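PDB 2DUR: vesicular integral-membrane protein VIP36, which acts as a calcium-dependent lectin of the early secretory pathway, binding high-mannose glycans through its lumenal domain and taking part in transport and sorting of the glycoproteins that carry them. Local coordinates for residues Phe112-Pro117 against Tyr140-Asp145; Tyr128-Met132 against Cys191-Thr195; Ile85-Arg91 against Tyr203-Ala209; Phe70-Gly74 against Asp216-Ile220. Numbering follows the deposited sequence.

Interaction 1: Phe112-Pro117 against Tyr140-Asp145. With CA (calcium ion), chain E; MAN (alpha-D-mannopyranose), chain C.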
loop_
_atom_site.group_PDB
_atom_site.type_symbol
_atom_site.label_atom_id
_atom_site.label_comp_id
_atom_site.label_asym_id
_atom_site.label_seq_id
_atom_site.Cartn_x
_atom_site.Cartn_y
_atom_site.Cartn_z
ATOM N N PHE A 112 -0.454 -5.251 -2.059
ATOM C CA PHE A 112 0.137 -5.217 -3.399
ATOM C C PHE A 112 -0.946 -5.016 -4.433
ATOM O O PHE A 112 -1.950 -5.713 -4.400
ATOM C CB PHE A 112 0.796 -6.565 -3.705
ATOM C CG PHE A 112 1.868 -6.965 -2.737
ATOM C CD1 PHE A 112 2.879 -6.075 -2.371
ATOM C CD2 PHE A 112 1.841 -8.237 -2.175
ATOM C CE1 PHE A 112 3.895 -6.467 -1.481
ATOM C CE2 PHE A 112 2.861 -8.655 -1.327
ATOM C CZ PHE A 112 3.865 -7.764 -0.957
ATOM N N LEU A 113 -0.699 -4.129 -5.398
ATOM C CA LEU A 113 -1.593 -3.933 -6.550
ATOM C C LEU A 113 -0.743 -4.384 -7.747
ATOM O O LEU A 113 0.043 -3.602 -8.302
ATOM C CB LEU A 113 -1.970 -2.451 -6.666
ATOM C CG LEU A 113 -2.964 -1.915 -5.632
ATOM C CD1 LEU A 113 -2.265 -1.685 -4.322
ATOM C CD2 LEU A 113 -3.556 -0.599 -6.129
ATOM N N ASP A 114 -0.860 -5.666 -8.080
ATOM C CA ASP A 114 0.041 -6.334 -9.038
ATOM C C ASP A 114 -0.644 -6.362 -10.405
ATOM O O ASP A 114 -1.725 -6.918 -10.529
ATOM C CB ASP A 114 0.310 -7.766 -8.517
ATOM C CG ASP A 114 1.347 -8.529 -9.341
ATOM O OD1 ASP A 114 1.834 -9.598 -8.872
ATOM O OD2 ASP A 114 1.690 -8.066 -10.449
ATOM N N THR A 115 -0.013 -5.778 -11.430
ATOM C CA THR A 115 -0.634 -5.648 -12.736
ATOM C C THR A 115 -0.123 -6.632 -13.790
ATOM O O THR A 115 -0.609 -6.641 -14.909
ATOM C CB THR A 115 -0.410 -4.245 -13.315
ATOM O OG1 THR A 115 0.994 -4.029 -13.439
ATOM C CG2 THR A 115 -1.005 -3.134 -12.412
ATOM N N TYR A 116 0.872 -7.451 -13.448
ATOM C CA TYR A 116 1.474 -8.351 -14.430
ATOM C C TYR A 116 1.573 -9.785 -13.896
ATOM O O TYR A 116 2.223 -9.985 -12.875
ATOM C CB TYR A 116 2.875 -7.852 -14.807
ATOM C CG TYR A 116 3.560 -8.765 -15.778
ATOM C CD1 TYR A 116 3.049 -8.949 -17.068
ATOM C CD2 TYR A 116 4.715 -9.465 -15.409
ATOM C CE1 TYR A 116 3.675 -9.805 -17.958
ATOM C CE2 TYR A 116 5.350 -10.323 -16.306
ATOM C CZ TYR A 116 4.804 -10.493 -17.573
ATOM O OH TYR A 116 5.416 -11.346 -18.471
ATOM N N PRO A 117 0.945 -10.774 -14.580
ATOM C CA PRO A 117 1.080 -12.156 -14.083
ATOM C C PRO A 117 2.432 -12.766 -14.431
ATOM O O PRO A 117 2.645 -13.208 -15.568
ATOM C CB PRO A 117 -0.063 -12.916 -14.780
ATOM C CG PRO A 117 -0.386 -12.099 -16.013
ATOM C CD PRO A 117 0.075 -10.686 -15.773
ATOM N N TYR A 140 8.718 -12.386 -0.639
ATOM C CA TYR A 140 7.711 -12.302 -1.681
ATOM C C TYR A 140 8.297 -12.907 -2.948
ATOM O O TYR A 140 9.306 -12.410 -3.464
ATOM C CB TYR A 140 7.346 -10.836 -1.893
ATOM C CG TYR A 140 6.444 -10.587 -3.071
ATOM C CD1 TYR A 140 5.063 -10.840 -2.977
ATOM C CD2 TYR A 140 6.957 -10.062 -4.262
ATOM C CE1 TYR A 140 4.224 -10.588 -4.045
ATOM C CE2 TYR A 140 6.129 -9.808 -5.347
ATOM C CZ TYR A 140 4.771 -10.073 -5.233
ATOM O OH TYR A 140 3.911 -9.851 -6.277
ATOM N N ASP A 141 7.703 -13.999 -3.416
ATOM C CA ASP A 141 8.215 -14.649 -4.624
ATOM C C ASP A 141 7.650 -13.927 -5.845
ATOM O O ASP A 141 6.539 -14.213 -6.282
ATOM C CB ASP A 141 7.830 -16.122 -4.668
ATOM C CG ASP A 141 8.447 -16.844 -5.858
ATOM O OD1 ASP A 141 8.370 -18.097 -5.891
ATOM O OD2 ASP A 141 9.034 -16.153 -6.743
ATOM N N HIS A 142 8.417 -12.965 -6.350
ATOM C CA HIS A 142 7.919 -12.068 -7.410
ATOM C C HIS A 142 7.552 -12.853 -8.659
ATOM O O HIS A 142 6.537 -12.607 -9.308
ATOM C CB HIS A 142 8.970 -11.001 -7.711
ATOM C CG HIS A 142 8.598 -10.124 -8.866
ATOM N ND1 HIS A 142 7.780 -9.024 -8.730
ATOM C CD2 HIS A 142 8.883 -10.220 -10.185
ATOM C CE1 HIS A 142 7.599 -8.464 -9.913
ATOM N NE2 HIS A 142 8.250 -9.174 -10.812
ATOM N N SER A 143 8.369 -13.856 -8.972
ATOM C CA SER A 143 8.125 -14.679 -10.158
ATOM C C SER A 143 6.809 -15.474 -10.124
ATOM O O SER A 143 6.337 -15.931 -11.175
ATOM C CB SER A 143 9.301 -15.639 -10.355
ATOM O OG SER A 143 9.223 -16.730 -9.447
ATOM N N LYS A 144 6.235 -15.684 -8.931
ATOM C CA LYS A 144 4.962 -16.387 -8.789
ATOM C C LYS A 144 3.871 -15.467 -8.239
ATOM O O LYS A 144 2.869 -15.923 -7.685
ATOM C CB LYS A 144 5.119 -17.689 -7.955
ATOM C CG LYS A 144 6.167 -18.661 -8.542
ATOM C CD LYS A 144 5.682 -19.351 -9.828
ATOM C CE LYS A 144 4.716 -20.483 -9.511
ATOM N NZ LYS A 144 4.245 -21.230 -10.753
ATOM N N ASP A 145 4.076 -14.153 -8.417
ATOM C CA ASP A 145 3.121 -13.139 -7.944
ATOM C C ASP A 145 2.770 -13.340 -6.459
ATOM O O ASP A 145 1.612 -13.160 -6.038
ATOM C CB ASP A 145 1.841 -13.161 -8.799
ATOM C CG ASP A 145 2.143 -13.085 -10.289
ATOM O OD1 ASP A 145 1.772 -14.018 -11.019
ATOM O OD2 ASP A 145 2.823 -12.144 -10.704
HETATM CA CA CA E . 3.395 -9.849 -10.822
HETATM C C1 MAN C . 11.663 -8.561 -15.879
HETATM C C2 MAN C . 11.844 -8.905 -14.402
HETATM C C3 MAN C . 10.497 -9.275 -13.763
HETATM C C4 MAN C . 9.416 -8.227 -14.069
HETATM C C5 MAN C . 9.297 -8.138 -15.580
HETATM C C6 MAN C . 8.186 -7.178 -16.009
HETATM O O1 MAN C . 11.540 -9.752 -16.651
HETATM O O2 MAN C . 12.368 -7.780 -13.742
HETATM O O3 MAN C . 10.662 -9.450 -12.364
HETATM O O4 MAN C . 8.165 -8.563 -13.509
HETATM O O5 MAN C . 10.556 -7.675 -16.048
HETATM O O6 MAN C . 8.540 -5.851 -15.681
HETATM O O HOH W 1 1.232 -10.231 -6.377
HETATM O O HOH W 2 4.903 -10.166 -8.927
HETATM O O HOH W 3 4.387 -7.689 -11.367
#

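Interaction 2: Tyr128-Met132 against Cys191-Thr195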
loop_
_atom_site.group_PDB
_atom_site.type_symbol
_atom_site.label_atom_id
_atom_site.label_comp_id
_atom_site.label_asym_id
_atom_site.label_seq_id
_atom_site.Cartn_x
_atom_site.Cartn_y
_atom_site.Cartn_z
ATOM N N TYR A 128 -4.284 -7.897 -9.730
ATOM C CA TYR A 128 -4.679 -8.648 -8.537
ATOM C C TYR A 128 -4.152 -7.900 -7.312
ATOM O O TYR A 128 -2.947 -7.589 -7.224
ATOM C CB TYR A 128 -4.133 -10.106 -8.608
ATOM C CG TYR A 128 -4.746 -11.021 -7.577
ATOM C CD1 TYR A 128 -5.964 -11.661 -7.815
ATOM C CD2 TYR A 128 -4.125 -11.226 -6.338
ATOM C CE1 TYR A 128 -6.526 -12.485 -6.861
ATOM C CE2 TYR A 128 -4.697 -12.048 -5.371
ATOM C CZ TYR A 128 -5.895 -12.674 -5.642
ATOM O OH TYR A 128 -6.483 -13.487 -4.696
ATOM N N ILE A 129 -5.059 -7.609 -6.389
ATOM C CA ILE A 129 -4.717 -6.892 -5.171
ATOM C C ILE A 129 -4.671 -7.919 -4.055
ATOM O O ILE A 129 -5.614 -8.670 -3.860
ATOM C CB ILE A 129 -5.804 -5.825 -4.800
ATOM C CG1 ILE A 129 -5.866 -4.748 -5.895
ATOM C CG2 ILE A 129 -5.525 -5.197 -3.432
ATOM C CD1 ILE A 129 -6.939 -3.683 -5.626
ATOM N N SER A 130 -3.578 -7.950 -3.307
ATOM C CA SER A 130 -3.468 -8.936 -2.224
ATOM C C SER A 130 -2.801 -8.328 -1.003
ATOM O O SER A 130 -2.236 -7.247 -1.075
ATOM C CB SER A 130 -2.730 -10.193 -2.707
ATOM O OG SER A 130 -1.381 -9.904 -3.045
ATOM N N VAL A 131 -2.922 -8.998 0.140
ATOM C CA VAL A 131 -2.239 -8.535 1.339
ATOM C C VAL A 131 -1.241 -9.612 1.811
ATOM O O VAL A 131 -1.459 -10.800 1.594
ATOM C CB VAL A 131 -3.217 -8.180 2.474
ATOM C CG1 VAL A 131 -3.956 -6.876 2.134
ATOM C CG2 VAL A 131 -4.210 -9.347 2.743
ATOM N N MET A 132 -0.201 -9.161 2.489
ATOM C CA MET A 132 0.836 -10.030 3.040
ATOM C C MET A 132 1.247 -9.458 4.387
ATOM O O MET A 132 1.403 -8.249 4.520
ATOM C CB MET A 132 2.029 -10.097 2.068
ATOM C CG MET A 132 3.216 -10.902 2.619
ATOM S SD MET A 132 4.427 -11.004 1.277
ATOM C CE MET A 132 5.754 -11.835 2.158
ATOM N N CYS A 191 -12.925 -5.987 -1.293
ATOM C CA CYS A 191 -11.877 -6.738 -1.964
ATOM C C CYS A 191 -11.387 -7.832 -1.004
ATOM O O CYS A 191 -11.455 -9.023 -1.312
ATOM C CB CYS A 191 -10.753 -5.800 -2.411
ATOM S SG CYS A 191 -9.328 -6.657 -3.114
ATOM N N ILE A 192 -10.964 -7.393 0.173
ATOM C CA ILE A 192 -10.431 -8.261 1.216
ATOM C C ILE A 192 -11.112 -7.877 2.527
ATOM O O ILE A 192 -11.308 -6.685 2.817
ATOM C CB ILE A 192 -8.908 -8.039 1.354
ATOM C CG1 ILE A 192 -8.189 -8.480 0.081
ATOM C CG2 ILE A 192 -8.367 -8.707 2.648
ATOM C CD1 ILE A 192 -6.802 -7.781 -0.059
ATOM N N ASP A 193 -11.493 -8.878 3.316
ATOM C CA ASP A 193 -11.991 -8.613 4.656
ATOM C C ASP A 193 -11.652 -9.821 5.517
ATOM O O ASP A 193 -12.287 -10.881 5.426
ATOM C CB ASP A 193 -13.510 -8.357 4.630
ATOM C CG ASP A 193 -14.038 -7.645 5.866
ATOM O OD1 ASP A 193 -13.286 -7.158 6.734
ATOM O OD2 ASP A 193 -15.293 -7.537 5.923
ATOM N N ILE A 194 -10.625 -9.649 6.332
ATOM C CA ILE A 194 -10.108 -10.753 7.147
ATOM C C ILE A 194 -9.889 -10.313 8.581
ATOM O O ILE A 194 -9.796 -9.119 8.868
ATOM C CB ILE A 194 -8.785 -11.325 6.576
ATOM C CG1 ILE A 194 -7.698 -10.258 6.546
ATOM C CG2 ILE A 194 -9.017 -11.912 5.162
ATOM C CD1 ILE A 194 -6.318 -10.770 6.113
ATOM N N THR A 195 -9.791 -11.291 9.487
ATOM C CA THR A 195 -9.610 -10.978 10.892
ATOM C C THR A 195 -8.408 -11.777 11.416
ATOM O O THR A 195 -7.861 -12.616 10.705
ATOM C CB THR A 195 -10.869 -11.339 11.722
ATOM O OG1 THR A 195 -11.210 -12.712 11.481
ATOM C CG2 THR A 195 -12.047 -10.412 11.318
#

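Interaction 3: Ile85-Arg91 against Tyr203-Ala209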
loop_
_atom_site.group_PDB
_atom_site.type_symbol
_atom_site.label_atom_id
_atom_site.label_comp_id
_atom_site.label_asym_id
_atom_site.label_seq_id
_atom_site.Cartn_x
_atom_site.Cartn_y
_atom_site.Cartn_z
ATOM N N ILE A 85 2.052 -1.427 -7.754
ATOM C CA ILE A 85 2.273 -0.593 -6.588
ATOM C C ILE A 85 2.202 -1.456 -5.337
ATOM O O ILE A 85 1.395 -2.392 -5.295
ATOM C CB ILE A 85 1.157 0.525 -6.501
ATOM C CG1 ILE A 85 1.369 1.570 -7.608
ATOM C CG2 ILE A 85 1.116 1.167 -5.100
ATOM C CD1 ILE A 85 0.178 2.569 -7.737
ATOM N N ALA A 86 3.000 -1.112 -4.325
ATOM C CA ALA A 86 2.831 -1.671 -2.955
ATOM C C ALA A 86 2.571 -0.534 -1.983
ATOM O O ALA A 86 3.180 0.528 -2.087
ATOM C CB ALA A 86 4.077 -2.440 -2.515
ATOM N N LEU A 87 1.635 -0.758 -1.061
ATOM C CA LEU A 87 1.374 0.134 0.058
ATOM C C LEU A 87 1.881 -0.565 1.294
ATOM O O LEU A 87 1.659 -1.758 1.437
ATOM C CB LEU A 87 -0.135 0.363 0.200
ATOM C CG LEU A 87 -0.774 0.928 -1.062
ATOM C CD1 LEU A 87 -2.288 1.017 -0.894
ATOM C CD2 LEU A 87 -0.176 2.305 -1.409
ATOM N N TRP A 88 2.527 0.186 2.184
ATOM C CA TRP A 88 3.250 -0.378 3.286
ATOM C C TRP A 88 2.827 0.194 4.613
ATOM O O TRP A 88 2.578 1.404 4.739
ATOM C CB TRP A 88 4.747 -0.085 3.112
ATOM C CG TRP A 88 5.307 -0.627 1.853
ATOM C CD1 TRP A 88 5.568 0.065 0.704
ATOM C CD2 TRP A 88 5.681 -1.984 1.602
ATOM N NE1 TRP A 88 6.078 -0.784 -0.262
ATOM C CE2 TRP A 88 6.197 -2.040 0.279
ATOM C CE3 TRP A 88 5.661 -3.168 2.386
ATOM C CZ2 TRP A 88 6.650 -3.233 -0.303
ATOM C CZ3 TRP A 88 6.155 -4.361 1.811
ATOM C CH2 TRP A 88 6.652 -4.385 0.488
ATOM N N TYR A 89 2.797 -0.678 5.610
ATOM C CA TYR A 89 2.794 -0.264 7.012
ATOM C C TYR A 89 3.836 -1.149 7.693
ATOM O O TYR A 89 3.573 -2.309 8.035
ATOM C CB TYR A 89 1.390 -0.423 7.603
ATOM C CG TYR A 89 1.319 -0.127 9.075
ATOM C CD1 TYR A 89 1.327 1.188 9.533
ATOM C CD2 TYR A 89 1.251 -1.166 10.017
ATOM C CE1 TYR A 89 1.271 1.475 10.896
ATOM C CE2 TYR A 89 1.187 -0.891 11.406
ATOM C CZ TYR A 89 1.182 0.435 11.825
ATOM O OH TYR A 89 1.117 0.711 13.183
ATOM N N THR A 90 5.050 -0.616 7.811
ATOM C CA THR A 90 6.204 -1.461 8.129
ATOM C C THR A 90 7.156 -0.865 9.146
ATOM O O THR A 90 7.226 0.350 9.340
ATOM C CB THR A 90 7.021 -1.839 6.861
ATOM O OG1 THR A 90 7.457 -0.651 6.176
ATOM C CG2 THR A 90 6.210 -2.719 5.910
ATOM N N ARG A 91 7.929 -1.745 9.765
ATOM C CA ARG A 91 8.932 -1.346 10.742
ATOM C C ARG A 91 9.965 -0.404 10.149
ATOM O O ARG A 91 10.346 0.600 10.777
ATOM C CB ARG A 91 9.639 -2.582 11.267
ATOM C CG ARG A 91 10.510 -2.288 12.479
ATOM C CD ARG A 91 11.371 -3.510 12.791
ATOM N NE ARG A 91 12.403 -3.694 11.778
ATOM C CZ ARG A 91 13.263 -4.717 11.755
ATOM N NH1 ARG A 91 13.196 -5.697 12.666
ATOM N NH2 ARG A 91 14.178 -4.761 10.793
ATOM N N TYR A 203 4.771 1.764 13.395
ATOM C CA TYR A 203 5.294 1.473 12.054
ATOM C C TYR A 203 5.078 2.679 11.117
ATOM O O TYR A 203 4.375 3.636 11.475
ATOM C CB TYR A 203 4.632 0.197 11.501
ATOM C CG TYR A 203 5.264 -1.117 11.949
ATOM C CD1 TYR A 203 6.213 -1.164 12.962
ATOM C CD2 TYR A 203 4.876 -2.337 11.340
ATOM C CE1 TYR A 203 6.795 -2.386 13.360
ATOM C CE2 TYR A 203 5.424 -3.553 11.737
ATOM C CZ TYR A 203 6.399 -3.578 12.729
ATOM O OH TYR A 203 6.933 -4.787 13.103
ATOM N N TYR A 204 5.677 2.627 9.922
ATOM C CA TYR A 204 5.625 3.721 8.946
ATOM C C TYR A 204 4.737 3.433 7.762
ATOM O O TYR A 204 4.791 2.336 7.197
ATOM C CB TYR A 204 7.053 4.002 8.398
ATOM C CG TYR A 204 8.000 4.492 9.438
ATOM C CD1 TYR A 204 8.816 3.604 10.126
ATOM C CD2 TYR A 204 8.096 5.865 9.735
ATOM C CE1 TYR A 204 9.690 4.053 11.104
ATOM C CE2 TYR A 204 8.961 6.316 10.715
ATOM C CZ TYR A 204 9.761 5.402 11.395
ATOM O OH TYR A 204 10.637 5.831 12.368
ATOM N N PHE A 205 3.926 4.411 7.351
ATOM C CA PHE A 205 3.230 4.283 6.085
ATOM C C PHE A 205 4.164 4.635 4.936
ATOM O O PHE A 205 4.948 5.582 5.016
ATOM C CB PHE A 205 1.985 5.175 6.020
ATOM C CG PHE A 205 0.875 4.678 6.902
ATOM C CD1 PHE A 205 0.151 3.567 6.510
ATOM C CD2 PHE A 205 0.593 5.301 8.123
ATOM C CE1 PHE A 205 -0.876 3.070 7.299
ATOM C CE2 PHE A 205 -0.448 4.807 8.937
ATOM C CZ PHE A 205 -1.169 3.693 8.512
ATOM N N GLY A 206 4.054 3.862 3.878
ATOM C CA GLY A 206 4.849 4.106 2.657
ATOM C C GLY A 206 4.123 3.617 1.421
ATOM O O GLY A 206 3.121 2.898 1.505
ATOM N N ALA A 207 4.615 4.019 0.246
ATOM C CA ALA A 207 4.078 3.488 -1.008
ATOM C C ALA A 207 5.276 3.366 -1.937
ATOM O O ALA A 207 6.205 4.177 -1.864
ATOM C CB ALA A 207 3.005 4.419 -1.635
ATOM N N SER A 208 5.244 2.351 -2.791
ATOM C CA SER A 208 6.315 2.155 -3.750
ATOM C C SER A 208 5.796 1.529 -5.026
ATOM O O SER A 208 4.674 1.008 -5.106
ATOM C CB SER A 208 7.443 1.307 -3.123
ATOM O OG SER A 208 6.971 -0.008 -2.841
ATOM N N ALA A 209 6.615 1.607 -6.067
ATOM C CA ALA A 209 6.267 0.943 -7.304
ATOM C C ALA A 209 7.518 0.523 -8.022
ATOM O O ALA A 209 8.588 1.076 -7.787
ATOM C CB ALA A 209 5.434 1.865 -8.216
#

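Interaction 4: Phe70-Gly74 against Asp216-Ile220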
loop_
_atom_site.group_PDB
_atom_site.type_symbol
_atom_site.label_atom_id
_atom_site.label_comp_id
_atom_site.label_asym_id
_atom_site.label_seq_id
_atom_site.Cartn_x
_atom_site.Cartn_y
_atom_site.Cartn_z
ATOM N N PHE A 70 -4.921 6.851 -6.357
ATOM C CA PHE A 70 -3.754 6.450 -7.162
ATOM C C PHE A 70 -4.147 6.430 -8.623
ATOM O O PHE A 70 -5.325 6.490 -8.972
ATOM C CB PHE A 70 -3.257 5.063 -6.709
ATOM C CG PHE A 70 -4.209 3.943 -7.036
ATOM C CD1 PHE A 70 -5.273 3.648 -6.158
ATOM C CD2 PHE A 70 -4.091 3.202 -8.220
ATOM C CE1 PHE A 70 -6.196 2.626 -6.478
ATOM C CE2 PHE A 70 -4.990 2.163 -8.536
ATOM C CZ PHE A 70 -6.073 1.882 -7.654
ATOM N N LYS A 71 -3.158 6.342 -9.509
ATOM C CA LYS A 71 -3.453 6.144 -10.912
ATOM C C LYS A 71 -2.359 5.291 -11.535
ATOM O O LYS A 71 -1.187 5.660 -11.462
ATOM C CB LYS A 71 -3.556 7.485 -11.650
ATOM C CG LYS A 71 -4.222 7.345 -12.972
ATOM C CD LYS A 71 -4.300 8.684 -13.705
ATOM C CE LYS A 71 -4.716 8.465 -15.151
ATOM N NZ LYS A 71 -6.151 8.042 -15.311
ATOM N N VAL A 72 -2.748 4.158 -12.098
ATOM C CA VAL A 72 -1.827 3.319 -12.854
ATOM C C VAL A 72 -2.227 3.389 -14.310
ATOM O O VAL A 72 -3.351 3.034 -14.689
ATOM C CB VAL A 72 -1.817 1.856 -12.357
ATOM C CG1 VAL A 72 -0.846 1.019 -13.201
ATOM C CG2 VAL A 72 -1.438 1.838 -10.867
ATOM N N HIS A 73 -1.297 3.840 -15.142
ATOM C CA HIS A 73 -1.631 4.068 -16.536
ATOM C C HIS A 73 -0.388 4.047 -17.405
ATOM O O HIS A 73 0.666 4.451 -16.967
ATOM C CB HIS A 73 -2.372 5.412 -16.681
ATOM C CG HIS A 73 -1.614 6.593 -16.162
ATOM N ND1 HIS A 73 -1.169 7.599 -16.994
ATOM C CD2 HIS A 73 -1.198 6.925 -14.913
ATOM C CE1 HIS A 73 -0.541 8.513 -16.275
ATOM N NE2 HIS A 73 -0.554 8.134 -15.008
ATOM N N GLY A 74 -0.524 3.568 -18.629
ATOM C CA GLY A 74 0.609 3.599 -19.547
ATOM C C GLY A 74 0.204 3.145 -20.922
ATOM O O GLY A 74 -0.968 2.865 -21.181
ATOM N N ASP A 216 4.867 1.085 -16.542
ATOM C CA ASP A 216 3.615 1.854 -16.418
ATOM C C ASP A 216 3.938 3.081 -15.585
ATOM O O ASP A 216 4.881 3.105 -14.775
ATOM C CB ASP A 216 2.523 1.083 -15.642
ATOM C CG ASP A 216 1.470 0.457 -16.516
ATOM O OD1 ASP A 216 1.211 0.908 -17.668
ATOM O OD2 ASP A 216 0.838 -0.504 -16.018
ATOM N N ASN A 217 3.135 4.121 -15.738
ATOM C CA ASN A 217 3.171 5.189 -14.764
ATOM C C ASN A 217 2.451 4.692 -13.525
ATOM O O ASN A 217 1.360 4.150 -13.639
ATOM C CB ASN A 217 2.402 6.406 -15.269
ATOM C CG ASN A 217 3.043 7.032 -16.488
ATOM O OD1 ASN A 217 4.117 7.642 -16.385
ATOM N ND2 ASN A 217 2.380 6.894 -17.646
ATOM N N HIS A 218 3.088 4.858 -12.372
ATOM C CA HIS A 218 2.467 4.534 -11.073
ATOM C C HIS A 218 2.413 5.814 -10.259
ATOM O O HIS A 218 3.407 6.244 -9.708
ATOM C CB HIS A 218 3.296 3.436 -10.348
ATOM C CG HIS A 218 3.352 2.141 -11.092
ATOM N ND1 HIS A 218 4.461 1.739 -11.819
ATOM C CD2 HIS A 218 2.465 1.124 -11.179
ATOM C CE1 HIS A 218 4.218 0.564 -12.372
ATOM N NE2 HIS A 218 3.017 0.164 -11.992
ATOM N N ASP A 219 1.222 6.444 -10.206
ATOM C CA ASP A 219 1.067 7.727 -9.517
ATOM C C ASP A 219 0.280 7.610 -8.205
ATOM O O ASP A 219 -0.661 6.828 -8.111
ATOM C CB ASP A 219 0.307 8.740 -10.385
ATOM C CG ASP A 219 0.997 9.037 -11.703
ATOM O OD1 ASP A 219 2.215 8.791 -11.800
ATOM O OD2 ASP A 219 0.321 9.540 -12.627
ATOM N N ILE A 220 0.675 8.405 -7.216
ATOM C CA ILE A 220 -0.108 8.585 -5.975
ATOM C C ILE A 220 -0.544 10.039 -5.953
ATOM O O ILE A 220 0.299 10.926 -5.903
ATOM C CB ILE A 220 0.732 8.293 -4.704
ATOM C CG1 ILE A 220 1.312 6.872 -4.743
ATOM C CG2 ILE A 220 -0.113 8.496 -3.412
ATOM C CD1 ILE A 220 0.277 5.734 -4.724
#

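Interaction 1: Phe112-Pro117 against Tyr140-Asp145
Strand 112-114 runs out into a loop at Thr115-Pro117, while 140-145 is a loop with a short 3-10 turn at His142-Ser143; the backbones come closest at Pro117 and Asp145, whose CA atoms are 6.5 Å apart. No direct hydrogen bond joins the segments; a calcium ion does. Asp114 chelates it with OD1 and OD2, both at 2.5 Å, while the backbone O of Tyr116 and OD2 of Asp145 each bind at 2.4 Å; Asp145 OD1 accepts from the backbone N of Asp119. Asn118 and two waters complete the site. Tyr116 N to Asp114 OD2, 3.2 Å, makes an Asx turn. Calcium-bound water 2 also hydrogen-bonds Tyr140 OH (2.8 Å) and His142 O (3.0 Å). Farther back along the strand, Phe112 CE2 packs 3.5 Å from Tyr140 CD1, the rings inclined at 50°. His142 NE2 donates to mannose O4 at 2.8 Å. The close carboxylates, Asp114 OD1 and Asp145 OD2 3.3 Å apart, are tolerable because both bind the cation, which ties the loops together beside the sugar, consistent with calcium-dependent mannose recognition.

Interaction 2: Tyr128-Met132 against Cys191-Thr195
This contact belongs to the hydrophobic interior of the L-type lectin beta sandwich, close to the disulfide between Cys191 and Cys154. The segments lie on different sheets and face each other across the core: the axes of strands 128-132 and 192-194 approach to 9.0 Å and run in nearly the same direction, 23° apart. That spacing is too wide for backbone pairing, and no hydrogen bond crosses; side chains fill the gap. Ile192 is the central piece. Its CD1 sits 3.7 Å from Val131 CG1 and 4.1 Å from Ser130 CA, so the methyl reaches the backbone of the opposing strand, and it also lies 4.4 Å from Ile129 CG2. At one end the sulfur of Cys191 packs 4.0 Å from Ile129 CB; at the other, Ile194 CD1 approaches Val131 CG2 at 4.2 Å. Cys191 and Ile192 form a classic beta bulge opposite Val178, and both CA-to-CB bonds point toward strand 128-132 although the residues are consecutive. Around the contact, strand 128-132 is flanked in its sheet by strands 109-114 and 152-155; the latter carries Cys154, so the disulfide links the two sheets covalently. Val178 and Leu176 of strand 175-181, next to 189-198 in the second sheet, continue the packing against Val131.

Interaction 3: Ile85-Arg91 against Tyr203-Ala209
Six backbone hydrogen bonds zip these two antiparallel strands together in the middle of the seven-stranded sheet of the L-type lectin beta sandwich. They come in reciprocal pairs: Ala86 N to Ser208 O and Ser208 N to Ala86 O, both 2.8 Å; Trp88 N to Gly206 O at 2.9 Å and Gly206 N to Trp88 O at 3.0 Å; Thr90 N to Tyr204 O at 3.0 Å and Tyr204 N to Thr90 O at 2.8 Å. A side-chain bond reinforces them, Trp88 NE1 to Ser208 OG at 2.8 Å and almost straight (173°); the serine hydroxyl is also hydrogen-bonded to the backbone O of Phe100. The indole edge thus reaches along the sheet face that carries Trp88 and Ser208, past Gly206, the cross-strand partner of Trp88. Alternating with these pairs, Ile85, Leu87 and Tyr89 lie opposite Ala209, Ala207 and Phe205 in non-hydrogen-bonded positions, with their side chains on the other face. There Leu87 CD2 packs 3.8 Å from Ala207 CB, and Ile85 and Ala209 both touch His218 of the second sheet. Farther along, Tyr89, Tyr203 and Phe205 form an aromatic cluster with Trp64 beside it. At the end of the ladder Tyr203 CB makes a CH-pi contact, 3.5 Å from the centroid of the Tyr89 ring and only 14° off its normal.

Interaction 4: Phe70-Gly74 against Asp216-Ile220
Asp216 leads into the strand with OD2 3.6 Å from Val72 CG1; its carboxylate forms a salt bridge with Arg159. Asn217 then meets His73 through backbone and side chain: its N and ND2 both donate to His73 O, at 2.8 and 3.1 Å, its O accepts from His73 N at 3.1 Å, and its CB lies over the imidazole face, 3.6 Å from the ring centroid. His218 turns to the other face, where CD2 packs 3.9 Å from Val72 CG1 and ND1 hydrogen-bonds Thr43 on the next strand. Asp219 pairs with Lys71 through N to Lys71 O (2.8 Å) and O from Lys71 N (2.9 Å), and its OD2 accepts from His73 NE2 at 2.9 Å, while Arg41 forms a salt bridge with the same carboxylate. Ile220 closes the run, CD1 4.1 Å from Phe70 CB. With Val72, His218 and Ile220 on one face and His73, Asn217 and Asp219 on the other, this is a regular antiparallel ladder within the larger sheet of the legume-lectin-like beta sandwich.

Overall arrangement
Interactions 3 and 4 are antiparallel ladders in opposite sheets, and they meet in the core, where Ile85 and Ala209 pack on Val72 and His218. Interaction 3 lies nearest the centre of the chain and is lined by aromatics; interaction 4, farther out, has a charged, partly exposed face. Interaction 2, by contrast, joins the two sheets, and does so through apolar side chains. Interaction 1, though buried, sits at the sheet's end and is held by metal ligation. Strand 109-114 unites them: Phe112 N is 2.9 Å from Ser130 O of interaction 2, Leu113 N is 2.7 Å from Ile85 O of interaction 3, and Leu113 CD2 packs against Phe70 of interaction 4.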